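Local coordinates for ABC transporter binding protein AcbH (Actinoplanes, PDB 3OO8) that receives solutes outside the cell for an ABC transporter, binding beta-D-galactopyranose as its exclusive sugar, at residues D294-T300 with C364-F370; F194-N198 with H207-M211; A169-Q173 with A233-Q237; P159-F165 with F282-I287. The protein carries 2 engineered substitutions. All coordinates share one frame; numbering follows the deposited sequence.

Contact 1: D294-T300 with C364-F370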
loop_
_atom_site.group_PDB
_atom_site.type_symbol
_atom_site.label_atom_id
_atom_site.label_comp_id
_atom_site.label_asym_id
_atom_site.label_seq_id
_atom_site.Cartn_x
_atom_site.Cartn_y
_atom_site.Cartn_z
ATOM N N ASP A 294 5.664 -8.918 10.868
ATOM C CA ASP A 294 4.377 -9.481 10.457
ATOM C C ASP A 294 3.511 -8.608 9.574
ATOM O O ASP A 294 2.538 -9.086 8.983
ATOM C CB ASP A 294 3.537 -9.798 11.681
ATOM C CG ASP A 294 4.008 -11.022 12.409
ATOM O OD1 ASP A 294 4.647 -11.896 11.776
ATOM O OD2 ASP A 294 3.671 -11.125 13.609
ATOM N N TYR A 295 3.846 -7.325 9.503
ATOM C CA TYR A 295 2.964 -6.343 8.873
ATOM C C TYR A 295 3.716 -5.507 7.861
ATOM O O TYR A 295 4.930 -5.288 7.993
ATOM C CB TYR A 295 2.348 -5.444 9.954
ATOM C CG TYR A 295 1.658 -6.230 11.025
ATOM C CD1 TYR A 295 0.613 -7.088 10.697
ATOM C CD2 TYR A 295 2.040 -6.102 12.372
ATOM C CE1 TYR A 295 -0.018 -7.839 11.673
ATOM C CE2 TYR A 295 1.419 -6.835 13.351
ATOM C CZ TYR A 295 0.390 -7.684 13.003
ATOM O OH TYR A 295 -0.244 -8.417 13.977
ATOM N N MET A 296 3.011 -5.023 6.848
ATOM C CA MET A 296 3.637 -4.205 5.799
ATOM C C MET A 296 2.550 -3.320 5.197
ATOM O O MET A 296 1.399 -3.754 5.114
ATOM C CB MET A 296 4.122 -5.124 4.650
ATOM C CG MET A 296 5.040 -4.403 3.636
ATOM S SD MET A 296 5.186 -5.414 2.127
ATOM C CE MET A 296 6.225 -6.758 2.690
ATOM N N ASP A 297 2.898 -2.117 4.760
ATOM C CA ASP A 297 2.019 -1.348 3.874
ATOM C C ASP A 297 2.115 -2.015 2.488
ATOM O O ASP A 297 3.197 -2.048 1.883
ATOM C CB ASP A 297 2.572 0.098 3.690
ATOM C CG ASP A 297 2.056 1.113 4.731
ATOM O OD1 ASP A 297 0.978 0.943 5.364
ATOM O OD2 ASP A 297 2.751 2.135 4.901
ATOM N N ALA A 298 1.001 -2.540 1.990
ATOM C CA ALA A 298 0.968 -3.114 0.634
ATOM C C ALA A 298 -0.353 -2.673 0.011
ATOM O O ALA A 298 -1.360 -3.390 0.065
ATOM C CB ALA A 298 1.116 -4.644 0.681
ATOM N N PRO A 299 -0.395 -1.457 -0.556
ATOM C CA PRO A 299 -1.661 -0.894 -1.053
ATOM C C PRO A 299 -2.368 -1.805 -2.072
ATOM O O PRO A 299 -1.792 -2.137 -3.113
ATOM C CB PRO A 299 -1.226 0.431 -1.707
ATOM C CG PRO A 299 0.027 0.807 -0.939
ATOM C CD PRO A 299 0.733 -0.507 -0.697
ATOM N N THR A 300 -3.612 -2.189 -1.753
ATOM C CA THR A 300 -4.326 -3.222 -2.473
ATOM C C THR A 300 -5.547 -2.653 -3.191
ATOM O O THR A 300 -6.474 -2.076 -2.577
ATOM C CB THR A 300 -4.802 -4.325 -1.482
ATOM O OG1 THR A 300 -3.672 -4.841 -0.756
ATOM C CG2 THR A 300 -5.464 -5.491 -2.224
ATOM N N CYS A 364 3.001 -11.882 5.369
ATOM C CA CYS A 364 2.406 -10.997 6.356
ATOM C C CYS A 364 1.052 -11.485 6.897
ATOM O O CYS A 364 0.173 -11.885 6.134
ATOM C CB CYS A 364 2.193 -9.615 5.763
ATOM S SG CYS A 364 3.753 -8.803 5.365
ATOM N N LYS A 365 0.899 -11.408 8.211
ATOM C CA LYS A 365 -0.348 -11.745 8.908
ATOM C C LYS A 365 -1.487 -10.793 8.490
ATOM O O LYS A 365 -2.644 -11.209 8.337
ATOM C CB LYS A 365 -0.090 -11.643 10.418
ATOM C CG LYS A 365 -1.189 -12.163 11.304
ATOM C CD LYS A 365 -0.626 -12.361 12.717
ATOM C CE LYS A 365 0.723 -13.079 12.660
ATOM N NZ LYS A 365 1.307 -13.408 14.003
ATOM N N SER A 366 -1.143 -9.518 8.329
ATOM C CA SER A 366 -2.069 -8.449 7.919
ATOM C C SER A 366 -1.289 -7.453 7.098
ATOM O O SER A 366 -0.086 -7.287 7.319
ATOM C CB SER A 366 -2.612 -7.680 9.133
ATOM O OG SER A 366 -3.443 -8.518 9.919
ATOM N N VAL A 367 -1.955 -6.798 6.149
ATOM C CA VAL A 367 -1.280 -5.728 5.411
ATOM C C VAL A 367 -2.077 -4.453 5.556
ATOM O O VAL A 367 -3.309 -4.455 5.447
ATOM C CB VAL A 367 -1.028 -6.029 3.890
ATOM C CG1 VAL A 367 0.032 -7.130 3.729
ATOM C CG2 VAL A 367 -2.307 -6.328 3.147
ATOM N N SER A 368 -1.352 -3.374 5.831
ATOM C CA SER A 368 -1.963 -2.064 5.874
ATOM C C SER A 368 -1.905 -1.480 4.453
ATOM O O SER A 368 -1.349 -2.114 3.548
ATOM C CB SER A 368 -1.286 -1.225 6.961
ATOM O OG SER A 368 0.134 -1.222 6.755
ATOM N N GLN A 369 -2.472 -0.289 4.247
ATOM C CA GLN A 369 -2.731 0.172 2.879
ATOM C C GLN A 369 -2.067 1.507 2.569
ATOM O O GLN A 369 -2.431 2.129 1.566
ATOM C CB GLN A 369 -4.233 0.398 2.725
ATOM C CG GLN A 369 -5.072 -0.852 3.000
ATOM C CD GLN A 369 -4.651 -2.034 2.115
ATOM O OE1 GLN A 369 -4.515 -1.897 0.903
ATOM N NE2 GLN A 369 -4.490 -3.209 2.718
ATOM N N PHE A 370 -1.106 1.893 3.419
ATOM C CA PHE A 370 -0.410 3.212 3.388
ATOM C C PHE A 370 -1.285 4.256 4.064
ATOM O O PHE A 370 -2.504 4.200 3.977
ATOM C CB PHE A 370 0.015 3.628 1.971
ATOM C CG PHE A 370 0.909 4.849 1.941
ATOM C CD1 PHE A 370 2.235 4.792 2.378
ATOM C CD2 PHE A 370 0.419 6.041 1.425
ATOM C CE1 PHE A 370 3.052 5.933 2.321
ATOM C CE2 PHE A 370 1.238 7.171 1.371
ATOM C CZ PHE A 370 2.545 7.105 1.821
HETATM O O HOH W 1 -2.940 -9.683 12.263
#
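Met296 CB packs on Cys364 SG at 3.8 Å, and further along Ala298 CB meets the CG1 branch of Val367 at 4.1 Å. Round this apolar centre the backbones run side by side as a short, two-stranded parallel sheet, its strand axes 28° apart. Ser368 N donates to Met296 O, and Ala298 N returns a straighter bond to Ser368 O. The pair is consistent with a crossing between the two lobes of the class 2 solute-binding fold, and Phe370 stacks on Trp142, a galactose-binding residue. On the face carrying Tyr295 and Ser366, the tyrosine ring turns an edge to Ser366 O, 3.5 Å from CD1. Asp297 OD1 takes the hydroxyl of Ser368, whose OG lies 2.7 Å away and above the carboxylate plane, plus a weak bond from Phe370 N just ahead of a helix. Its OD2 lies close to Asp195 OD2, so one of the two acids may well be protonated. An alanine in place of Asp297 would probably leave Ser368 OG and Phe370 N without their shared acceptor. Gln369, folded back at chi2 (-56°), brings OE1 to within 2.8 Å of Thr300 N. At the far end Lys365 lies alongside Asp294, and NZ reaches OD2 in a weak salt bridge of 3.3 Å.

Contact 2: F194-N198 with H207-M211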
loop_
_atom_site.group_PDB
_atom_site.type_symbol
_atom_site.label_atom_id
_atom_site.label_comp_id
_atom_site.label_asym_id
_atom_site.label_seq_id
_atom_site.Cartn_x
_atom_site.Cartn_y
_atom_site.Cartn_z
ATOM N N PHE A 194 6.687 6.533 9.015
ATOM C CA PHE A 194 5.819 6.556 10.190
ATOM C C PHE A 194 5.067 5.227 10.303
ATOM O O PHE A 194 5.080 4.569 11.363
ATOM C CB PHE A 194 4.795 7.702 10.191
ATOM C CG PHE A 194 3.906 7.656 11.402
ATOM C CD1 PHE A 194 4.272 8.314 12.583
ATOM C CD2 PHE A 194 2.743 6.879 11.399
ATOM C CE1 PHE A 194 3.493 8.224 13.705
ATOM C CE2 PHE A 194 1.961 6.759 12.548
ATOM C CZ PHE A 194 2.336 7.447 13.694
ATOM N N ASP A 195 4.450 4.827 9.196
ATOM C CA ASP A 195 3.670 3.597 9.195
ATOM C C ASP A 195 4.466 2.380 9.630
ATOM O O ASP A 195 4.003 1.578 10.440
ATOM C CB ASP A 195 3.121 3.302 7.807
ATOM C CG ASP A 195 2.091 4.308 7.341
ATOM O OD1 ASP A 195 1.546 5.130 8.116
ATOM O OD2 ASP A 195 1.821 4.206 6.093
ATOM N N ILE A 196 5.647 2.198 9.061
ATOM C CA ILE A 196 6.396 0.971 9.341
ATOM C C ILE A 196 6.936 0.949 10.781
ATOM O O ILE A 196 6.946 -0.118 11.420
ATOM C CB ILE A 196 7.493 0.690 8.269
ATOM C CG1 ILE A 196 7.934 -0.779 8.263
ATOM C CG2 ILE A 196 8.723 1.629 8.389
ATOM C CD1 ILE A 196 6.806 -1.823 8.165
ATOM N N LEU A 197 7.420 2.094 11.275
ATOM C CA LEU A 197 7.848 2.192 12.683
ATOM C C LEU A 197 6.673 1.846 13.601
ATOM O O LEU A 197 6.848 1.088 14.558
ATOM C CB LEU A 197 8.370 3.578 13.005
ATOM C CG LEU A 197 9.689 3.880 12.307
ATOM C CD1 LEU A 197 10.044 5.298 12.659
ATOM C CD2 LEU A 197 10.815 2.962 12.814
ATOM N N ASN A 198 5.500 2.410 13.317
ATOM C CA ASN A 198 4.311 2.106 14.127
ATOM C C ASN A 198 3.928 0.625 14.088
ATOM O O ASN A 198 3.658 0.013 15.148
ATOM C CB ASN A 198 3.144 3.026 13.709
ATOM C CG ASN A 198 2.091 3.183 14.794
ATOM O OD1 ASN A 198 2.395 3.133 15.991
ATOM N ND2 ASN A 198 0.850 3.479 14.375
ATOM N N HIS A 207 -1.951 0.498 15.007
ATOM C CA HIS A 207 -1.851 1.398 13.879
ATOM C C HIS A 207 -3.220 1.730 13.288
ATOM O O HIS A 207 -3.510 2.912 13.089
ATOM C CB HIS A 207 -0.896 0.829 12.816
ATOM C CG HIS A 207 -0.715 1.709 11.614
ATOM N ND1 HIS A 207 -0.073 2.935 11.650
ATOM C CD2 HIS A 207 -1.060 1.502 10.316
ATOM C CE1 HIS A 207 -0.053 3.450 10.431
ATOM N NE2 HIS A 207 -0.648 2.602 9.607
ATOM N N ILE A 208 -4.078 0.720 13.089
ATOM C CA ILE A 208 -5.404 0.979 12.531
ATOM C C ILE A 208 -6.270 1.812 13.501
ATOM O O ILE A 208 -6.980 2.720 13.062
ATOM C CB ILE A 208 -6.134 -0.330 12.056
ATOM C CG1 ILE A 208 -5.281 -1.081 11.033
ATOM C CG2 ILE A 208 -7.458 0.014 11.404
ATOM C CD1 ILE A 208 -4.855 -0.204 9.817
ATOM N N LYS A 209 -6.177 1.539 14.804
ATOM C CA LYS A 209 -6.901 2.338 15.804
ATOM C C LYS A 209 -6.479 3.788 15.719
ATOM O O LYS A 209 -7.330 4.695 15.742
ATOM C CB LYS A 209 -6.669 1.807 17.213
ATOM C CG LYS A 209 -7.477 0.558 17.580
ATOM C CD LYS A 209 -7.084 0.134 18.988
ATOM C CE LYS A 209 -7.949 -0.999 19.486
ATOM N NZ LYS A 209 -7.459 -1.411 20.832
ATOM N N LEU A 210 -5.168 4.012 15.575
ATOM C CA LEU A 210 -4.662 5.368 15.456
ATOM C C LEU A 210 -5.205 6.025 14.182
ATOM O O LEU A 210 -5.646 7.175 14.196
ATOM C CB LEU A 210 -3.123 5.395 15.451
ATOM C CG LEU A 210 -2.471 6.785 15.397
ATOM C CD1 LEU A 210 -2.788 7.626 16.636
ATOM C CD2 LEU A 210 -0.957 6.706 15.185
ATOM N N MET A 211 -5.190 5.270 13.077
ATOM C CA MET A 211 -5.749 5.764 11.823
ATOM C C MET A 211 -7.200 6.147 11.940
ATOM O O MET A 211 -7.603 7.114 11.307
ATOM C CB MET A 211 -5.589 4.732 10.708
ATOM C CG MET A 211 -4.116 4.558 10.322
ATOM S SD MET A 211 -3.054 5.911 9.808
ATOM C CE MET A 211 -2.291 6.446 11.331
#
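His207 and Leu210 reach across from one helix to Phe194, Asp195 and Asn198 on the other. The close packing gathers round the imidazole. Its CG stands anti to the backbone N (chi1 -179°), which carries the ring out toward the facing helix, where CE1 comes within 3.3 Å of Asp195 OD1, the carboxylate turned 68° to the ring. Met211 CG covers one imidazole face, 4.0 Å above its plane, and the backbone oxygen of Asp195 lies over the opposite face, while the Asn198 side chain meets the ring at its edge. Next to this, the CD2 branch of Leu210 presses on the edge of the Phe194 ring, 3.7 Å from CZ. Packing is slacker elsewhere: Met211 CE only approaches Phe194 CE2 at 4.4 Å, and the segment axes stay 11.2 Å apart, so the helices meet through their side chains rather than backbone to backbone. Asp195 OD2 also accepts a weak bond from Met371 N at the start of helix 371-374. The segments 194-198 and 207-211 run at 133° to each other. Their parent helices, 191-201 and 204-212, are joined by a short turn into an alpha-alpha hairpin close to the galactose site, the Asp195 side chain being about 7 Å from that of Trp142 and about 8 Å from that of Glu372, a galactose-binding position altered in this structure.

Contact 3: A169-Q173 with A233-Q237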
loop_
_atom_site.group_PDB
_atom_site.type_symbol
_atom_site.label_atom_id
_atom_site.label_comp_id
_atom_site.label_asym_id
_atom_site.label_seq_id
_atom_site.Cartn_x
_atom_site.Cartn_y
_atom_site.Cartn_z
ATOM N N ALA A 169 23.944 0.365 9.072
ATOM C CA ALA A 169 23.904 1.792 8.764
ATOM C C ALA A 169 25.198 2.448 9.229
ATOM O O ALA A 169 25.778 3.262 8.510
ATOM C CB ALA A 169 22.705 2.446 9.452
ATOM N N ARG A 170 25.641 2.076 10.426
ATOM C CA ARG A 170 26.876 2.623 10.975
ATOM C C ARG A 170 28.083 2.208 10.146
ATOM O O ARG A 170 28.959 3.040 9.875
ATOM C CB ARG A 170 27.033 2.296 12.462
ATOM C CG ARG A 170 26.053 3.083 13.324
ATOM C CD ARG A 170 26.228 2.838 14.826
ATOM N NE ARG A 170 27.432 3.468 15.382
ATOM C CZ ARG A 170 27.539 4.760 15.711
ATOM N NH1 ARG A 170 26.533 5.618 15.510
ATOM N NH2 ARG A 170 28.674 5.215 16.227
ATOM N N LYS A 171 28.103 0.952 9.710
ATOM C CA LYS A 171 29.192 0.437 8.865
ATOM C C LYS A 171 29.224 1.207 7.536
ATOM O O LYS A 171 30.307 1.599 7.022
ATOM C CB LYS A 171 28.998 -1.057 8.631
ATOM C CG LYS A 171 30.091 -1.739 7.809
ATOM C CD LYS A 171 29.869 -3.253 7.784
ATOM C CE LYS A 171 30.723 -3.967 6.728
ATOM N NZ LYS A 171 32.156 -3.980 7.116
ATOM N N MET A 172 28.043 1.434 6.973
ATOM C CA MET A 172 27.924 2.197 5.738
ATOM C C MET A 172 28.473 3.611 5.876
ATOM O O MET A 172 29.138 4.108 4.963
ATOM C CB MET A 172 26.474 2.263 5.258
ATOM C CG MET A 172 26.072 1.021 4.498
ATOM S SD MET A 172 24.292 0.980 4.242
ATOM C CE MET A 172 24.053 -0.632 3.460
ATOM N N GLN A 173 28.174 4.264 6.994
ATOM C CA GLN A 173 28.697 5.603 7.226
ATOM C C GLN A 173 30.218 5.587 7.278
ATOM O O GLN A 173 30.862 6.433 6.650
ATOM C CB GLN A 173 28.117 6.223 8.503
ATOM C CG GLN A 173 26.766 6.851 8.245
ATOM C CD GLN A 173 26.237 7.709 9.387
ATOM O OE1 GLN A 173 26.625 7.555 10.553
ATOM N NE2 GLN A 173 25.317 8.608 9.053
ATOM N N ALA A 233 16.914 8.781 12.000
ATOM C CA ALA A 233 17.212 9.992 11.243
ATOM C C ALA A 233 18.702 10.284 11.189
ATOM O O ALA A 233 19.149 10.976 10.260
ATOM C CB ALA A 233 16.446 11.182 11.824
ATOM N N ALA A 234 19.455 9.755 12.151
ATOM C CA ALA A 234 20.928 9.904 12.119
ATOM C C ALA A 234 21.509 9.285 10.845
ATOM O O ALA A 234 22.628 9.635 10.429
ATOM C CB ALA A 234 21.555 9.244 13.337
ATOM N N TYR A 235 20.797 8.317 10.273
ATOM C CA TYR A 235 21.285 7.561 9.118
ATOM C C TYR A 235 20.535 7.856 7.836
ATOM O O TYR A 235 20.797 7.224 6.817
ATOM C CB TYR A 235 21.308 6.060 9.412
ATOM C CG TYR A 235 21.983 5.843 10.738
ATOM C CD1 TYR A 235 23.343 6.053 10.872
ATOM C CD2 TYR A 235 21.251 5.527 11.873
ATOM C CE1 TYR A 235 23.971 5.923 12.095
ATOM C CE2 TYR A 235 21.867 5.375 13.096
ATOM C CZ TYR A 235 23.238 5.570 13.203
ATOM O OH TYR A 235 23.874 5.439 14.423
ATOM N N GLN A 236 19.625 8.823 7.895
ATOM C CA GLN A 236 18.881 9.240 6.723
ATOM C C GLN A 236 19.517 10.425 6.015
ATOM O O GLN A 236 19.986 11.378 6.649
ATOM C CB GLN A 236 17.431 9.596 7.074
ATOM C CG GLN A 236 16.627 8.386 7.578
ATOM C CD GLN A 236 15.184 8.715 7.874
ATOM O OE1 GLN A 236 14.888 9.680 8.592
ATOM N NE2 GLN A 236 14.263 7.917 7.309
ATOM N N GLN A 237 19.467 10.381 4.696
ATOM C CA GLN A 237 20.075 11.420 3.868
ATOM C C GLN A 237 19.670 12.841 4.291
ATOM O O GLN A 237 18.501 13.120 4.542
ATOM C CB GLN A 237 19.632 11.203 2.442
ATOM C CG GLN A 237 20.478 11.946 1.430
ATOM C CD GLN A 237 20.075 11.605 0.016
ATOM O OE1 GLN A 237 19.052 10.967 -0.217
ATOM N NE2 GLN A 237 20.898 12.003 -0.948
#
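Ala169 and Tyr235 bring the two backbones nearest each other, with 6.3 Å between their CA atoms, where a full turn of helix 162-174, closed by the bond from Gln173 N to Ala169 O, faces the irregular chain that follows helix 220-232. This is helix-to-loop packing near the periphery of the class 2 solute-binding fold, away from the sugar site; the same loop is tied by backbone bonds from Tyr235 and Gln237 to Leu180 in strand 178-181. The Tyr235 side chain carries most of the contact. Its ring is sandwiched: the methyl of Ala169 lies over one face in a CH-pi contact, 4.1 Å from CB to the ring centroid, and the methyl of Ala234 covers the other face. One turn on from Ala169, the extended Gln173 side chain crosses the tyrosine at about a right angle. Its OE1 sits at the ring edge, 3.5 Å from CE1, while NE2 makes a weak bond of 3.2 Å to Ala234 O, so that both ends of the amide are engaged with the loop. Arg170, which is exposed, passes its CG near the phenol, and a bend at chi3 (73°) brings the guanidinium round beyond the hydroxyl end of the ring, the two planes almost perpendicular. NH1 then donates to Tyr235 OH at 2.9 Å with an N-H...O angle of 157°, the hydroxyl lying in the guanidinium plane.

Contact 4: P159-F165 with F282-I287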
loop_
_atom_site.group_PDB
_atom_site.type_symbol
_atom_site.label_atom_id
_atom_site.label_comp_id
_atom_site.label_asym_id
_atom_site.label_seq_id
_atom_site.Cartn_x
_atom_site.Cartn_y
_atom_site.Cartn_z
ATOM N N PRO A 159 19.893 -7.346 7.231
ATOM C CA PRO A 159 19.611 -7.306 8.667
ATOM C C PRO A 159 18.184 -7.763 8.993
ATOM O O PRO A 159 17.211 -7.263 8.404
ATOM C CB PRO A 159 19.822 -5.830 9.015
ATOM C CG PRO A 159 19.416 -5.106 7.752
ATOM C CD PRO A 159 19.735 -6.021 6.594
ATOM N N ALA A 160 18.078 -8.725 9.907
ATOM C CA ALA A 160 16.760 -9.171 10.365
ATOM C C ALA A 160 16.218 -8.324 11.505
ATOM O O ALA A 160 14.987 -8.292 11.727
ATOM C CB ALA A 160 16.803 -10.621 10.790
ATOM N N SER A 161 17.116 -7.719 12.276
ATOM C CA SER A 161 16.753 -6.963 13.467
ATOM C C SER A 161 17.156 -5.505 13.382
ATOM O O SER A 161 18.058 -5.146 12.622
ATOM C CB SER A 161 17.488 -7.550 14.676
ATOM O OG SER A 161 18.890 -7.374 14.480
ATOM N N TRP A 162 16.526 -4.673 14.208
ATOM C CA TRP A 162 16.887 -3.274 14.299
ATOM C C TRP A 162 18.350 -3.146 14.702
ATOM O O TRP A 162 19.058 -2.306 14.164
ATOM C CB TRP A 162 16.024 -2.591 15.344
ATOM C CG TRP A 162 16.298 -1.145 15.572
ATOM C CD1 TRP A 162 17.018 -0.585 16.594
ATOM C CD2 TRP A 162 15.834 -0.049 14.771
ATOM N NE1 TRP A 162 17.020 0.775 16.481
ATOM C CE2 TRP A 162 16.310 1.139 15.372
ATOM C CE3 TRP A 162 15.067 0.042 13.605
ATOM C CZ2 TRP A 162 16.036 2.408 14.860
ATOM C CZ3 TRP A 162 14.780 1.312 13.084
ATOM C CH2 TRP A 162 15.280 2.485 13.712
ATOM N N GLU A 163 18.826 -3.998 15.614
ATOM C CA GLU A 163 20.227 -3.838 16.040
ATOM C C GLU A 163 21.162 -4.080 14.870
ATOM O O GLU A 163 22.141 -3.341 14.713
ATOM C CB GLU A 163 20.586 -4.727 17.255
ATOM C CG GLU A 163 20.636 -6.238 16.985
ATOM C CD GLU A 163 21.974 -6.734 16.390
ATOM O OE1 GLU A 163 22.069 -7.930 16.007
ATOM O OE2 GLU A 163 22.936 -5.931 16.302
ATOM N N ALA A 164 20.865 -5.071 14.031
ATOM C CA ALA A 164 21.756 -5.374 12.893
ATOM C C ALA A 164 21.637 -4.256 11.860
ATOM O O ALA A 164 22.624 -3.856 11.225
ATOM C CB ALA A 164 21.415 -6.720 12.293
ATOM N N PHE A 165 20.434 -3.699 11.755
ATOM C CA PHE A 165 20.132 -2.607 10.821
ATOM C C PHE A 165 20.941 -1.347 11.146
ATOM O O PHE A 165 21.539 -0.720 10.263
ATOM C CB PHE A 165 18.626 -2.352 10.893
ATOM C CG PHE A 165 18.100 -1.360 9.880
ATOM C CD1 PHE A 165 18.290 -1.561 8.513
ATOM C CD2 PHE A 165 17.360 -0.260 10.292
ATOM C CE1 PHE A 165 17.774 -0.686 7.596
ATOM C CE2 PHE A 165 16.846 0.650 9.365
ATOM C CZ PHE A 165 17.048 0.425 8.005
ATOM N N PHE A 282 14.878 -6.004 1.133
ATOM C CA PHE A 282 14.544 -6.768 2.331
ATOM C C PHE A 282 13.423 -6.057 3.070
ATOM O O PHE A 282 13.235 -4.859 2.908
ATOM C CB PHE A 282 15.769 -7.068 3.221
ATOM C CG PHE A 282 16.544 -5.833 3.686
ATOM C CD1 PHE A 282 16.103 -5.117 4.796
ATOM C CD2 PHE A 282 17.692 -5.418 3.033
ATOM C CE1 PHE A 282 16.776 -4.021 5.252
ATOM C CE2 PHE A 282 18.366 -4.299 3.481
ATOM C CZ PHE A 282 17.909 -3.601 4.601
ATOM N N VAL A 283 12.610 -6.803 3.830
ATOM C CA VAL A 283 11.580 -6.127 4.607
ATOM C C VAL A 283 12.184 -5.314 5.750
ATOM O O VAL A 283 13.258 -5.628 6.281
ATOM C CB VAL A 283 10.490 -7.118 5.110
ATOM C CG1 VAL A 283 9.981 -7.901 3.928
ATOM C CG2 VAL A 283 11.013 -8.085 6.184
ATOM N N PHE A 284 11.484 -4.257 6.145
ATOM C CA PHE A 284 12.013 -3.448 7.238
ATOM C C PHE A 284 12.284 -4.338 8.451
ATOM O O PHE A 284 11.439 -5.192 8.797
ATOM C CB PHE A 284 11.024 -2.349 7.594
ATOM C CG PHE A 284 11.642 -1.206 8.376
ATOM C CD1 PHE A 284 12.113 -0.084 7.694
ATOM C CD2 PHE A 284 11.725 -1.237 9.765
ATOM C CE1 PHE A 284 12.669 1.006 8.369
ATOM C CE2 PHE A 284 12.270 -0.153 10.465
ATOM C CZ PHE A 284 12.762 0.956 9.768
ATOM N N PRO A 285 13.445 -4.176 9.114
ATOM C CA PRO A 285 13.803 -5.094 10.221
ATOM C C PRO A 285 12.855 -5.079 11.420
ATOM O O PRO A 285 12.090 -4.136 11.607
ATOM C CB PRO A 285 15.201 -4.617 10.634
ATOM C CG PRO A 285 15.755 -4.088 9.323
ATOM C CD PRO A 285 14.587 -3.286 8.787
ATOM N N ALA A 286 12.923 -6.139 12.222
ATOM C CA ALA A 286 12.067 -6.283 13.406
ATOM C C ALA A 286 12.581 -5.351 14.497
ATOM O O ALA A 286 13.816 -5.192 14.677
ATOM C CB ALA A 286 12.118 -7.699 13.886
ATOM N N ILE A 287 11.651 -4.703 15.202
ATOM C CA ILE A 287 11.994 -3.896 16.357
ATOM C C ILE A 287 11.461 -4.559 17.622
ATOM O O ILE A 287 12.210 -4.867 18.535
ATOM C CB ILE A 287 11.438 -2.462 16.242
ATOM C CG1 ILE A 287 12.063 -1.755 15.033
ATOM C CG2 ILE A 287 11.694 -1.694 17.560
ATOM C CD1 ILE A 287 11.492 -0.351 14.740
HETATM O O HOH W 2 14.651 -7.574 7.604
#
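The capped N-terminus of helix 162-174 is bound here to the loop that leaves strand 279-282, with Ala160 and Trp162 joined to Ala286 by backbone bonds. Ser161 is the N-cap: its OG accepts from Ala164 N, and on either side of it in sequence the chain bonds across the contact. Ala286 N gives an almost straight bond of 3.0 Å to Ala160 O (175°), and Trp162 N, in the first turn of the helix, donates to Ala286 O at 2.8 Å. Behind this single bridge prolines and aromatic rings interlock. Pro285 lies on Phe165, its CD over the ring centre at 4.1 Å from the centroid, while its CG approaches Phe165 CG. Pro159 CD also lies over a ring face, that of Phe282, displaced toward the rim, 3.7 Å from the centroid. Phe165, with CG anti to the backbone N (chi1 -173°), is directed in among these groups, and its ring also meets those of Phe282 and Phe284 obliquely. An alanine at Phe165 is likely to open a gap between the helix and the loop, leaving Pro285 without the ring face it covers. Trp162 lies alongside Phe284 and Ile287, its CZ3 edge 3.9 Å from Phe284 CZ and its CE3 3.8 Å from Ile287 CD1; its NE1 bonds outside the contact to Glu231. At the other end a water donates to both Pro159 O and Val283 O, at 2.7 Å from each oxygen.

Contacts 1 and 2 are buried, whereas contacts 3 and 4 lie farther out and are only partly covered. Helix 162-174 serves both outer contacts: its N-terminal end is held in contact 4 by backbone bonds and proline-aromatic packing, and a later turn in contact 3 by an arginine-tyrosine bond at the protein surface. Contact 1 combines parallel strand pairing with buried carboxylate bonds; contact 2 is helix packing mainly through side chains. These two meet where Asp297 approaches Asp195. Contact 4 touches both, Val283 against Met296 and Phe284 against Ile196, joining the outer packing to the centre, while contact 3 stands about 12 Å from contact 1 at the nearest atoms.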